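Local coordinates for arylalkylamine N-Acetyltransferase 2 (Aedes aegypti, PDB 4FD5), which probably transfers the acyl group of acetyl-CoA or of longer acyl-CoAs to the amine of arylalkylamines such as dopamine and serotonin, as a GNAT-fold acyltransferase, at residues Q28-F31 / A32-L36; Q47-P50 / L51-Q54; Y113-N116 / L117-N120; N120-Q124 / F125-K129; L147-K150 / L151-S155. All coordinates share one frame; numbering follows the deposited sequence.

Contact 1 (Q28-F31 / A32-L36); sequences QTFF and ADEPL
Phe30 and Glu34 run side by side and point the same way: the methylene CG of Glu34 sits 3.8 Å from CZ of Phe30, and CB of Glu34 lies over one face of the ring. These methylenes meet the ring, and the chain, bent at chi2, leads the carboxylate, its plane 53° from the ring's, on to other partners. Phe30 reaches it with CG anti to the backbone N (chi1 -179°). The backbone beneath is the turn that joins helix 19-29 to helix 35-39 in this GNAT fold. Phe30 O accepts from Asp33 N at 3.0 Å, the donor standing 53° out of the carbonyl plane, and more weakly from Glu34 N at 3.1 Å. Glu34 is the N-cap of helix 35-39, OE1 accepting from Asn37 N and OE2 bonding Thr172. A water donates to Asp33 OD2 and weakly to Thr29 O; Asp33 OD1 salt-bridges Lys38. Phe31 sets CD1 at the edge of the Phe30 ring, in its plane, and packs on Leu52, Glu53 and Ser56 of helix 50-60.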
loop_
_atom_site.group_PDB
_atom_site.type_symbol
_atom_site.label_atom_id
_atom_site.label_comp_id
_atom_site.label_asym_id
_atom_site.label_seq_id
_atom_site.Cartn_x
_atom_site.Cartn_y
_atom_site.Cartn_z
ATOM N N GLN A 28 -7.389 -10.745 8.128
ATOM C CA GLN A 28 -6.888 -11.519 9.245
ATOM C C GLN A 28 -5.512 -11.048 9.624
ATOM O O GLN A 28 -5.120 -11.155 10.790
ATOM C CB GLN A 28 -6.856 -13.012 8.923
ATOM C CG GLN A 28 -8.229 -13.655 8.821
ATOM C CD GLN A 28 -8.967 -13.682 10.147
ATOM O OE1 GLN A 28 -8.353 -13.734 11.219
ATOM N NE2 GLN A 28 -10.292 -13.642 10.081
ATOM N N THR A 29 -4.768 -10.511 8.660
ATOM C CA THR A 29 -3.346 -10.353 8.942
ATOM C C THR A 29 -2.849 -8.935 8.801
ATOM O O THR A 29 -1.807 -8.581 9.368
ATOM C CB THR A 29 -2.448 -11.283 8.073
ATOM O OG1 THR A 29 -2.472 -10.846 6.712
ATOM C CG2 THR A 29 -2.904 -12.719 8.145
ATOM N N PHE A 30 -3.591 -8.119 8.061
ATOM C CA PHE A 30 -3.042 -6.853 7.620
ATOM C C PHE A 30 -3.774 -5.619 8.115
ATOM O O PHE A 30 -3.167 -4.742 8.702
ATOM C CB PHE A 30 -2.937 -6.798 6.096
ATOM C CG PHE A 30 -2.360 -5.513 5.593
ATOM C CD1 PHE A 30 -0.982 -5.318 5.576
ATOM C CD2 PHE A 30 -3.186 -4.487 5.160
ATOM C CE1 PHE A 30 -0.441 -4.136 5.128
ATOM C CE2 PHE A 30 -2.647 -3.297 4.702
ATOM C CZ PHE A 30 -1.268 -3.117 4.689
ATOM N N PHE A 31 -5.075 -5.548 7.849
ATOM C CA PHE A 31 -5.815 -4.298 7.992
ATOM C C PHE A 31 -5.693 -3.700 9.397
ATOM O O PHE A 31 -5.414 -2.519 9.540
ATOM C CB PHE A 31 -7.295 -4.513 7.663
ATOM C CG PHE A 31 -7.605 -4.636 6.182
ATOM C CD1 PHE A 31 -6.911 -3.901 5.231
ATOM C CD2 PHE A 31 -8.630 -5.474 5.760
ATOM C CE1 PHE A 31 -7.226 -4.002 3.882
ATOM C CE2 PHE A 31 -8.960 -5.576 4.406
ATOM C CZ PHE A 31 -8.246 -4.851 3.467
ATOM N N ALA A 32 -5.905 -4.512 10.429
ATOM C CA ALA A 32 -5.900 -4.002 11.803
ATOM C C ALA A 32 -4.492 -3.690 12.327
ATOM O O ALA A 32 -4.341 -2.974 13.312
ATOM C CB ALA A 32 -6.602 -4.980 12.735
ATOM N N ASP A 33 -3.477 -4.226 11.655
ATOM C CA ASP A 33 -2.080 -4.108 12.083
ATOM C C ASP A 33 -1.339 -2.949 11.396
ATOM O O ASP A 33 -0.280 -2.516 11.842
ATOM C CB ASP A 33 -1.380 -5.429 11.760
ATOM C CG ASP A 33 -0.146 -5.669 12.598
ATOM O OD1 ASP A 33 -0.113 -5.243 13.771
ATOM O OD2 ASP A 33 0.786 -6.315 12.075
ATOM N N GLU A 34 -1.886 -2.467 10.287
ATOM C CA GLU A 34 -1.278 -1.383 9.526
ATOM C C GLU A 34 -1.145 -0.151 10.442
ATOM O O GLU A 34 -2.067 0.170 11.190
ATOM C CB GLU A 34 -2.168 -1.096 8.300
ATOM C CG GLU A 34 -1.527 -0.304 7.182
ATOM C CD GLU A 34 -1.651 1.189 7.387
ATOM O OE1 GLU A 34 -2.454 1.598 8.241
ATOM O OE2 GLU A 34 -0.957 1.944 6.682
ATOM N N PRO A 35 0.024 0.515 10.428
ATOM C CA PRO A 35 0.289 1.573 11.420
ATOM C C PRO A 35 -0.810 2.635 11.580
ATOM O O PRO A 35 -1.200 2.928 12.716
ATOM C CB PRO A 35 1.580 2.223 10.903
ATOM C CG PRO A 35 2.257 1.142 10.132
ATOM C CD PRO A 35 1.155 0.330 9.500
ATOM N N LEU A 36 -1.281 3.215 10.480
ATOM C CA LEU A 36 -2.312 4.262 10.563
ATOM C C LEU A 36 -3.681 3.713 10.965
ATOM O O LEU A 36 -4.365 4.289 11.815
ATOM C CB LEU A 36 -2.422 5.051 9.260
ATOM C CG LEU A 36 -1.123 5.694 8.764
ATOM C CD1 LEU A 36 -1.419 6.561 7.560
ATOM C CD2 LEU A 36 -0.445 6.496 9.876
HETATM O O HOH W 1 1.067 -6.686 9.041
#

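Contact 2 (Q47-P50 / L51-Q54); sequences QGHP and LLEQ
His49 is the N-cap of helix 50-60: its ring accepts from the N-H groups of Leu51 and Leu52 in the first turn, and in a separate bond the carboxylate of Glu53 takes the backbone N of His49. Leu51 comes first. Its N gives a weak bond to His49 ND1 (3.2 Å), and its CB lies 3.6 Å from His49 CE1, the two side chains meeting at a slant. Next along the helix, Leu52 N makes a longer, weak but straighter bond to the same ND1 (3.4 Å, 165°), approaching at the ring edge, near its plane. Leu52 CD1 packs 3.6 Å from His49 CB, with the two side chains at about a right angle. The ring can meet both N-H groups because His49 CG is anti to the backbone N (chi1 -172°). On the far side of the ring, NE2 bonds Asp102, a second hold that would restrain its rotation. Glu53 follows: its N bonds His49 O at 3.0 Å, while its chain, extended beyond CG, reaches back past that oxygen. OE2 accepts from His49 N at 2.9 Å, met from above the carboxylate plane, and OE1 forms a salt bridge with Arg27, so the acid is held from two directions. Gln54 N continues the helical pattern to Pro50 O at 2.9 Å, tilted 28° from the carbonyl plane.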
loop_
_atom_site.group_PDB
_atom_site.type_symbol
_atom_site.label_atom_id
_atom_site.label_comp_id
_atom_site.label_asym_id
_atom_site.label_seq_id
_atom_site.Cartn_x
_atom_site.Cartn_y
_atom_site.Cartn_z
ATOM N N GLN A 47 -11.896 -8.396 11.393
ATOM C CA GLN A 47 -13.196 -7.765 11.184
ATOM C C GLN A 47 -13.365 -7.140 9.799
ATOM O O GLN A 47 -14.454 -7.169 9.216
ATOM C CB GLN A 47 -13.423 -6.708 12.260
ATOM C CG GLN A 47 -14.704 -5.919 12.123
ATOM C CD GLN A 47 -14.908 -4.982 13.292
ATOM O OE1 GLN A 47 -15.342 -5.402 14.366
ATOM N NE2 GLN A 47 -14.578 -3.709 13.100
ATOM N N GLY A 48 -12.292 -6.566 9.277
ATOM C CA GLY A 48 -12.355 -5.893 7.995
ATOM C C GLY A 48 -12.998 -4.523 8.082
ATOM O O GLY A 48 -13.205 -3.975 9.162
ATOM N N HIS A 49 -13.323 -3.964 6.925
ATOM C CA HIS A 49 -13.865 -2.623 6.867
ATOM C C HIS A 49 -14.395 -2.411 5.457
ATOM O O HIS A 49 -13.719 -2.727 4.488
ATOM C CB HIS A 49 -12.742 -1.634 7.179
ATOM C CG HIS A 49 -13.200 -0.226 7.340
ATOM N ND1 HIS A 49 -13.448 0.602 6.267
ATOM C CD2 HIS A 49 -13.443 0.510 8.452
ATOM C CE1 HIS A 49 -13.839 1.783 6.709
ATOM N NE2 HIS A 49 -13.840 1.754 8.032
ATOM N N PRO A 50 -15.617 -1.876 5.325
ATOM C CA PRO A 50 -16.177 -1.789 3.971
ATOM C C PRO A 50 -15.349 -0.940 3.002
ATOM O O PRO A 50 -15.205 -1.338 1.839
ATOM C CB PRO A 50 -17.550 -1.155 4.201
ATOM C CG PRO A 50 -17.888 -1.519 5.621
ATOM C CD PRO A 50 -16.589 -1.481 6.362
ATOM N N LEU A 51 -14.811 0.193 3.453
ATOM C CA LEU A 51 -14.043 1.058 2.565
ATOM C C LEU A 51 -12.681 0.447 2.222
ATOM O O LEU A 51 -12.254 0.489 1.073
ATOM C CB LEU A 51 -13.868 2.455 3.172
ATOM C CG LEU A 51 -15.163 3.215 3.467
ATOM C CD1 LEU A 51 -14.850 4.565 4.090
ATOM C CD2 LEU A 51 -15.995 3.394 2.207
ATOM N N LEU A 52 -12.010 -0.119 3.218
ATOM C CA LEU A 52 -10.740 -0.793 2.968
ATOM C C LEU A 52 -10.898 -1.903 1.947
ATOM O O LEU A 52 -10.070 -2.056 1.041
ATOM C CB LEU A 52 -10.174 -1.397 4.254
ATOM C CG LEU A 52 -9.767 -0.460 5.389
ATOM C CD1 LEU A 52 -9.197 -1.281 6.549
ATOM C CD2 LEU A 52 -8.756 0.581 4.899
ATOM N N GLU A 53 -11.956 -2.692 2.098
ATOM C CA GLU A 53 -12.187 -3.823 1.210
ATOM C C GLU A 53 -12.616 -3.381 -0.181
ATOM O O GLU A 53 -12.176 -3.953 -1.170
ATOM C CB GLU A 53 -13.202 -4.778 1.835
ATOM C CG GLU A 53 -12.650 -5.478 3.067
ATOM C CD GLU A 53 -13.714 -6.159 3.897
ATOM O OE1 GLU A 53 -14.723 -6.617 3.325
ATOM O OE2 GLU A 53 -13.548 -6.230 5.132
ATOM N N GLN A 54 -13.454 -2.351 -0.259
ATOM C CA GLN A 54 -13.818 -1.758 -1.548
ATOM C C GLN A 54 -12.564 -1.296 -2.308
ATOM O O GLN A 54 -12.416 -1.540 -3.520
ATOM C CB GLN A 54 -14.771 -0.582 -1.317
ATOM C CG GLN A 54 -15.154 0.199 -2.552
ATOM C CD GLN A 54 -16.085 1.351 -2.209
ATOM O OE1 GLN A 54 -17.299 1.173 -2.107
ATOM N NE2 GLN A 54 -15.512 2.532 -1.994
#

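Contact 3 (Y113-N116 / L117-N120); sequences YEQN and LKIN
Leu117 N is shared between two carbonyls of the last helical turn: it bonds Tyr113 O at 3.0 Å and, weakly, Glu114 O at 3.2 Å. The first of these acceptors is met at a C=O...N angle of 158°, whereas Lys118 N approaches Gln115 O from above the carbonyl plane, 52° out of it, at 3.0 Å. The change from i-4 to i-3 partners marks the end of helix 103-116, where the chain runs into a type I beta turn from Asn116 to Ile119 on its way to helix 121-125. Leu117 lays its CG over one face of the Tyr113 ring, offset toward the rim, and its CD1 comes 3.6 Å from CE2. Both methyls reach the phenol end, CD1 and CD2 of Leu117 each 4.0 Å from Tyr113 OH. The ring comes under Leu117, the two side chains crossing at a slant, with Tyr113 CG anti to the backbone N (chi1 172°); it also touches Ser93, Arg94 and Leu97 of helix 92-99. Gln115 and Lys118 lie side by side, pointing the same way, with Lys118 CD 4.0 Å from Gln115 NE2. Both rest against Cys189 of strand 186-192. Asn116 turns away from the turn: its OD1 accepts from Lys168, and its ND2 bonds Leu112 O and Asp170 OD2.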
loop_
_atom_site.group_PDB
_atom_site.type_symbol
_atom_site.label_atom_id
_atom_site.label_comp_id
_atom_site.label_asym_id
_atom_site.label_seq_id
_atom_site.Cartn_x
_atom_site.Cartn_y
_atom_site.Cartn_z
ATOM N N TYR A 113 -3.451 12.164 0.829
ATOM C CA TYR A 113 -3.728 13.185 -0.193
ATOM C C TYR A 113 -2.805 14.407 -0.070
ATOM O O TYR A 113 -2.172 14.859 -1.038
ATOM C CB TYR A 113 -5.198 13.602 -0.091
ATOM C CG TYR A 113 -5.561 14.780 -0.958
ATOM C CD1 TYR A 113 -5.805 14.618 -2.317
ATOM C CD2 TYR A 113 -5.665 16.056 -0.413
ATOM C CE1 TYR A 113 -6.134 15.694 -3.108
ATOM C CE2 TYR A 113 -5.990 17.137 -1.197
ATOM C CZ TYR A 113 -6.222 16.948 -2.545
ATOM O OH TYR A 113 -6.548 18.034 -3.326
ATOM N N GLU A 114 -2.723 14.926 1.144
ATOM C CA GLU A 114 -1.897 16.087 1.421
ATOM C C GLU A 114 -0.445 15.847 1.069
ATOM O O GLU A 114 0.199 16.704 0.463
ATOM C CB GLU A 114 -1.969 16.446 2.889
ATOM C CG GLU A 114 -3.278 17.008 3.317
ATOM C CD GLU A 114 -3.238 17.371 4.781
ATOM O OE1 GLU A 114 -2.636 16.598 5.567
ATOM O OE2 GLU A 114 -3.780 18.434 5.134
ATOM N N GLN A 115 0.090 14.695 1.454
ATOM C CA GLN A 115 1.501 14.463 1.181
ATOM C C GLN A 115 1.727 14.305 -0.315
ATOM O O GLN A 115 2.717 14.811 -0.857
ATOM C CB GLN A 115 2.029 13.262 1.962
ATOM C CG GLN A 115 2.099 13.527 3.455
ATOM C CD GLN A 115 3.074 14.638 3.780
ATOM O OE1 GLN A 115 4.268 14.521 3.507
ATOM N NE2 GLN A 115 2.569 15.731 4.340
ATOM N N ASN A 116 0.794 13.637 -0.985
ATOM C CA ASN A 116 0.910 13.477 -2.435
ATOM C C ASN A 116 0.841 14.786 -3.223
ATOM O O ASN A 116 1.338 14.854 -4.351
ATOM C CB ASN A 116 -0.106 12.465 -2.959
ATOM C CG ASN A 116 0.426 11.053 -2.918
ATOM O OD1 ASN A 116 1.272 10.683 -3.731
ATOM N ND2 ASN A 116 -0.052 10.258 -1.964
ATOM N N LEU A 117 0.232 15.819 -2.644
ATOM C CA LEU A 117 0.269 17.137 -3.297
ATOM C C LEU A 117 1.664 17.766 -3.410
ATOM O O LEU A 117 1.865 18.719 -4.166
ATOM C CB LEU A 117 -0.648 18.122 -2.579
ATOM C CG LEU A 117 -2.150 17.888 -2.686
ATOM C CD1 LEU A 117 -2.897 18.939 -1.853
ATOM C CD2 LEU A 117 -2.599 17.935 -4.132
ATOM N N LYS A 118 2.627 17.255 -2.659
ATOM C CA LYS A 118 3.906 17.940 -2.542
ATOM C C LYS A 118 4.908 17.492 -3.594
ATOM O O LYS A 118 5.993 18.056 -3.712
ATOM C CB LYS A 118 4.475 17.744 -1.142
ATOM C CG LYS A 118 3.531 18.241 -0.063
ATOM C CD LYS A 118 4.057 17.942 1.320
ATOM C CE LYS A 118 5.479 18.456 1.478
ATOM N NZ LYS A 118 5.902 18.508 2.915
ATOM N N ILE A 119 4.532 16.466 -4.346
ATOM C CA ILE A 119 5.368 15.970 -5.433
ATOM C C ILE A 119 4.519 15.664 -6.664
ATOM O O ILE A 119 3.321 15.442 -6.563
ATOM C CB ILE A 119 6.138 14.686 -5.030
ATOM C CG1 ILE A 119 5.155 13.567 -4.663
ATOM C CG2 ILE A 119 7.137 14.976 -3.910
ATOM C CD1 ILE A 119 5.812 12.312 -4.121
ATOM N N ASN A 120 5.156 15.644 -7.830
ATOM C CA ASN A 120 4.487 15.222 -9.058
ATOM C C ASN A 120 5.441 14.306 -9.812
ATOM O O ASN A 120 6.336 14.770 -10.514
ATOM C CB ASN A 120 4.109 16.434 -9.905
ATOM C CG ASN A 120 3.284 16.064 -11.124
ATOM O OD1 ASN A 120 3.269 14.911 -11.554
ATOM N ND2 ASN A 120 2.592 17.048 -11.690
#

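Contact 4 (N120-Q124 / F125-K129); sequences NLFKQ and FDVDK
A Schellman motif closes helix 121-125 just before the chain enters strand 129-138. Its 6→1 bond runs from Val127 N to Phe122 O at 3.0 Å, in the carbonyl plane and on a lone pair; its 5→2 bond, weak here, runs from Asp126 N to Lys123 O at 3.3 Å. Asp126 makes the reversal with a positive phi of 52°. Just before it, Phe125 N bonds Leu121 O at 3.0 Å in the ordinary helical way. At the start of this short helix Asn120 is the N-cap: its OD1 accepts from Lys123 N at 3.1 Å, the donor standing well above the amide plane. The side chains fold over the same turn. The Phe122 ring presents its edge to the outgoing chain, Val127 to Lys129: CD2 lies 3.4 Å from Val127 O and CE2 3.9 Å from Lys129 CA. Val127 CG2, 4.2 Å from Phe122 CD2, adds an apolar touch. Gln124 runs beside Phe125 and puts its CG over the centre of that ring, a CH-pi contact 4.1 Å from the centroid and 8° off the ring normal. Phe125 also packs on Val166, Cys218 and Val220 of the sheet. A side-chain amide caps the first end of the helix and backbone bonds close the last, whereas the aromatic rings make apolar contacts to the neighbouring strands.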
loop_
_atom_site.group_PDB
_atom_site.type_symbol
_atom_site.label_atom_id
_atom_site.label_comp_id
_atom_site.label_asym_id
_atom_site.label_seq_id
_atom_site.Cartn_x
_atom_site.Cartn_y
_atom_site.Cartn_z
ATOM N N ASN A 120 5.156 15.644 -7.830
ATOM C CA ASN A 120 4.487 15.222 -9.058
ATOM C C ASN A 120 5.441 14.306 -9.812
ATOM O O ASN A 120 6.336 14.770 -10.514
ATOM C CB ASN A 120 4.109 16.434 -9.905
ATOM C CG ASN A 120 3.284 16.064 -11.124
ATOM O OD1 ASN A 120 3.269 14.911 -11.554
ATOM N ND2 ASN A 120 2.592 17.048 -11.690
ATOM N N LEU A 121 5.269 13.000 -9.645
ATOM C CA LEU A 121 6.220 12.061 -10.230
ATOM C C LEU A 121 6.019 11.944 -11.731
ATOM O O LEU A 121 6.967 11.633 -12.466
ATOM C CB LEU A 121 6.110 10.686 -9.567
ATOM C CG LEU A 121 6.815 10.538 -8.208
ATOM C CD1 LEU A 121 6.624 11.754 -7.338
ATOM C CD2 LEU A 121 6.344 9.269 -7.482
ATOM N N PHE A 122 4.790 12.191 -12.181
ATOM C CA PHE A 122 4.499 12.126 -13.612
ATOM C C PHE A 122 5.346 13.156 -14.341
ATOM O O PHE A 122 5.940 12.873 -15.379
ATOM C CB PHE A 122 3.017 12.369 -13.883
ATOM C CG PHE A 122 2.117 11.328 -13.279
ATOM C CD1 PHE A 122 1.431 11.585 -12.105
ATOM C CD2 PHE A 122 1.972 10.083 -13.879
ATOM C CE1 PHE A 122 0.605 10.628 -11.547
ATOM C CE2 PHE A 122 1.153 9.124 -13.324
ATOM C CZ PHE A 122 0.463 9.394 -12.157
ATOM N N LYS A 123 5.405 14.356 -13.781
ATOM C CA LYS A 123 6.219 15.406 -14.364
ATOM C C LYS A 123 7.703 15.129 -14.185
ATOM O O LYS A 123 8.487 15.248 -15.126
ATOM C CB LYS A 123 5.859 16.752 -13.741
ATOM C CG LYS A 123 4.728 17.492 -14.446
ATOM C CD LYS A 123 3.449 16.657 -14.542
ATOM C CE LYS A 123 2.319 17.432 -15.205
ATOM N NZ LYS A 123 1.008 16.870 -14.787
ATOM N N GLN A 124 8.090 14.743 -12.977
ATOM C CA GLN A 124 9.499 14.521 -12.675
ATOM C C GLN A 124 10.139 13.513 -13.614
ATOM O O GLN A 124 11.278 13.700 -14.033
ATOM C CB GLN A 124 9.693 14.088 -11.216
ATOM C CG GLN A 124 11.149 14.011 -10.787
ATOM C CD GLN A 124 11.311 13.809 -9.288
ATOM O OE1 GLN A 124 10.385 14.049 -8.514
ATOM N NE2 GLN A 124 12.493 13.366 -8.876
ATOM N N PHE A 125 9.403 12.456 -13.955
ATOM C CA PHE A 125 9.972 11.394 -14.779
ATOM C C PHE A 125 9.393 11.324 -16.190
ATOM O O PHE A 125 9.725 10.421 -16.951
ATOM C CB PHE A 125 9.849 10.043 -14.073
ATOM C CG PHE A 125 10.537 10.002 -12.742
ATOM C CD1 PHE A 125 11.924 10.068 -12.659
ATOM C CD2 PHE A 125 9.803 9.916 -11.573
ATOM C CE1 PHE A 125 12.566 10.044 -11.437
ATOM C CE2 PHE A 125 10.440 9.883 -10.344
ATOM C CZ PHE A 125 11.828 9.948 -10.276
ATOM N N ASP A 126 8.542 12.285 -16.529
ATOM C CA ASP A 126 7.887 12.334 -17.837
ATOM C C ASP A 126 7.196 11.019 -18.195
ATOM O O ASP A 126 7.478 10.414 -19.229
ATOM C CB ASP A 126 8.881 12.737 -18.934
ATOM C CG ASP A 126 8.184 13.217 -20.199
ATOM O OD1 ASP A 126 7.067 13.771 -20.085
ATOM O OD2 ASP A 126 8.750 13.043 -21.303
ATOM N N VAL A 127 6.282 10.584 -17.335
ATOM C CA VAL A 127 5.512 9.371 -17.595
ATOM C C VAL A 127 4.012 9.648 -17.485
ATOM O O VAL A 127 3.596 10.579 -16.789
ATOM C CB VAL A 127 5.910 8.234 -16.631
ATOM C CG1 VAL A 127 7.365 7.832 -16.842
ATOM C CG2 VAL A 127 5.681 8.664 -15.185
ATOM N N ASP A 128 3.205 8.845 -18.173
ATOM C CA ASP A 128 1.757 9.026 -18.155
ATOM C C ASP A 128 1.069 8.025 -17.236
ATOM O O ASP A 128 -0.146 8.079 -17.032
ATOM C CB ASP A 128 1.170 8.925 -19.570
ATOM C CG ASP A 128 1.646 7.698 -20.316
ATOM O OD1 ASP A 128 1.954 6.676 -19.665
ATOM O OD2 ASP A 128 1.713 7.751 -21.564
ATOM N N LYS A 129 1.852 7.106 -16.682
ATOM C CA LYS A 129 1.312 6.112 -15.766
ATOM C C LYS A 129 2.406 5.645 -14.816
ATOM O O LYS A 129 3.593 5.669 -15.153
ATOM C CB LYS A 129 0.672 4.932 -16.518
ATOM C CG LYS A 129 1.654 3.972 -17.173
ATOM C CD LYS A 129 0.925 2.851 -17.922
ATOM C CE LYS A 129 1.901 1.779 -18.413
ATOM N NZ LYS A 129 1.280 0.751 -19.315
#

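Contact 5 (L147-K150 / L151-S155); sequences LAKK and LIEKS
Leu151 N bonds Leu147 O at 2.8 Å, the first of four consecutive i-4 backbone bonds that mark a regular alpha-helix. Ile152 to Ala148, Glu153 to Lys149 and Lys154 to Lys150 follow, with N-H...O angles all between 156° and 164°. A side-chain bond comes next: Ser155 OG donates to Leu151 O at 2.8 Å, while Ser155 N reaches the same oxygen from the opposite face of its plane, so two donors grip one carbonyl. Ser155 OG also bonds Asn81. Charged groups are arranged more loosely. Glu153, extended beyond CG, sends its carboxylate back between Lys149 and Lys150, with OE2 3.8 Å from Lys149 CG and OE1 4.1 Å from Lys150 CG. Lys149 NZ is 4.8 Å from Glu153 OE2 and Lys150 NZ 5.1 Å from OE1, too far for a salt bridge, though the opposite charges probably attract weakly. Leu151 CG, anti to its carbonyl carbon (chi1 -77°), lies 3.3 Å from Leu147 O, the carbonyl its own N bonds. Apolar packing sets the helix in the beta-alpha-beta unit: Leu151 and Ile152 meet Leu136 of strand 129-138, Leu147 and Leu151 touch Phe11 of strand 10-13, and Ala148 and Ile152 meet Val179 of helix 174-182.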
loop_
_atom_site.group_PDB
_atom_site.type_symbol
_atom_site.label_atom_id
_atom_site.label_comp_id
_atom_site.label_asym_id
_atom_site.label_seq_id
_atom_site.Cartn_x
_atom_site.Cartn_y
_atom_site.Cartn_z
ATOM N N LEU A 147 9.849 -13.462 1.884
ATOM C CA LEU A 147 8.724 -13.253 0.963
ATOM C C LEU A 147 8.392 -11.788 0.679
ATOM O O LEU A 147 8.037 -11.449 -0.446
ATOM C CB LEU A 147 7.462 -14.010 1.413
ATOM C CG LEU A 147 7.564 -15.532 1.442
ATOM C CD1 LEU A 147 6.275 -16.107 1.984
ATOM C CD2 LEU A 147 7.864 -16.084 0.054
ATOM N N ALA A 148 8.484 -10.906 1.669
ATOM C CA ALA A 148 8.173 -9.498 1.396
ATOM C C ALA A 148 9.026 -8.943 0.235
ATOM O O ALA A 148 8.515 -8.331 -0.740
ATOM C CB ALA A 148 8.339 -8.659 2.664
ATOM N N LYS A 149 10.336 -9.178 0.330
ATOM C CA LYS A 149 11.255 -8.658 -0.656
ATOM C C LYS A 149 10.968 -9.316 -2.002
ATOM O O LYS A 149 10.904 -8.644 -3.025
ATOM C CB LYS A 149 12.701 -8.899 -0.212
ATOM C CG LYS A 149 13.719 -8.234 -1.096
ATOM C CD LYS A 149 15.097 -8.420 -0.469
ATOM C CE LYS A 149 16.158 -7.635 -1.201
ATOM N NZ LYS A 149 17.514 -7.890 -0.630
ATOM N N LYS A 150 10.750 -10.630 -1.993
ATOM C CA LYS A 150 10.464 -11.346 -3.237
ATOM C C LYS A 150 9.176 -10.853 -3.905
ATOM O O LYS A 150 9.107 -10.768 -5.125
ATOM C CB LYS A 150 10.397 -12.847 -3.002
ATOM C CG LYS A 150 11.720 -13.441 -2.518
ATOM C CD LYS A 150 11.580 -14.952 -2.305
ATOM C CE LYS A 150 12.862 -15.572 -1.759
ATOM N NZ LYS A 150 13.991 -15.408 -2.713
ATOM N N LEU A 151 8.169 -10.528 -3.106
ATOM C CA LEU A 151 6.921 -9.992 -3.642
ATOM C C LEU A 151 7.141 -8.677 -4.364
ATOM O O LEU A 151 6.554 -8.441 -5.426
ATOM C CB LEU A 151 5.876 -9.846 -2.532
ATOM C CG LEU A 151 5.199 -11.129 -2.089
ATOM C CD1 LEU A 151 4.493 -10.923 -0.757
ATOM C CD2 LEU A 151 4.221 -11.589 -3.181
ATOM N N ILE A 152 7.998 -7.824 -3.807
ATOM C CA ILE A 152 8.297 -6.571 -4.492
ATOM C C ILE A 152 9.141 -6.822 -5.758
ATOM O O ILE A 152 8.928 -6.194 -6.786
ATOM C CB ILE A 152 8.993 -5.569 -3.548
ATOM C CG1 ILE A 152 8.068 -5.239 -2.366
ATOM C CG2 ILE A 152 9.326 -4.304 -4.296
ATOM C CD1 ILE A 152 6.660 -4.831 -2.794
ATOM N N GLU A 153 10.089 -7.753 -5.677
ATOM C CA GLU A 153 10.886 -8.126 -6.850
ATOM C C GLU A 153 10.004 -8.625 -8.002
ATOM O O GLU A 153 10.188 -8.226 -9.161
ATOM C CB GLU A 153 11.924 -9.175 -6.461
ATOM C CG GLU A 153 13.061 -8.610 -5.620
ATOM C CD GLU A 153 13.965 -9.680 -5.032
ATOM O OE1 GLU A 153 13.593 -10.864 -5.073
ATOM O OE2 GLU A 153 15.050 -9.322 -4.523
ATOM N N LYS A 154 9.039 -9.486 -7.675
ATOM C CA LYS A 154 8.094 -10.015 -8.661
ATOM C C LYS A 154 7.186 -8.908 -9.198
ATOM O O LYS A 154 6.828 -8.902 -10.394
ATOM C CB LYS A 154 7.263 -11.157 -8.062
ATOM C CG LYS A 154 8.080 -12.417 -7.726
ATOM C CD LYS A 154 8.475 -13.179 -8.997
ATOM C CE LYS A 154 9.135 -14.528 -8.678
ATOM N NZ LYS A 154 9.272 -15.375 -9.904
ATOM N N SER A 155 6.836 -7.970 -8.317
ATOM C CA SER A 155 6.042 -6.812 -8.715
ATOM C C SER A 155 6.801 -5.969 -9.731
ATOM O O SER A 155 6.223 -5.525 -10.707
ATOM C CB SER A 155 5.657 -5.961 -7.495
ATOM O OG SER A 155 4.741 -6.671 -6.670
#

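Contact 5 is partly buried, inside a regular helix whose apolar side meets the sheet; the other four are surface contacts at helix ends. Contacts 1 and 2 touch, Phe31 CD1 lying 3.7 Å from Leu52 CD1; contact 1 joins helix 19-29 to helix 35-39, and contact 2 leads the following loop into helix 50-60. Contacts 1, 2 and 4 each have a side-chain N-cap: carboxylate, imidazole and amide. Contacts 3 and 4 share Asn120 and follow the chain from helix 103-116 through helix 121-125 to strand 129-138, one a beta turn and the other a Schellman motif. The centres of contacts 2 and 4 are about 31 Å apart, on opposite sides of the chain's centre.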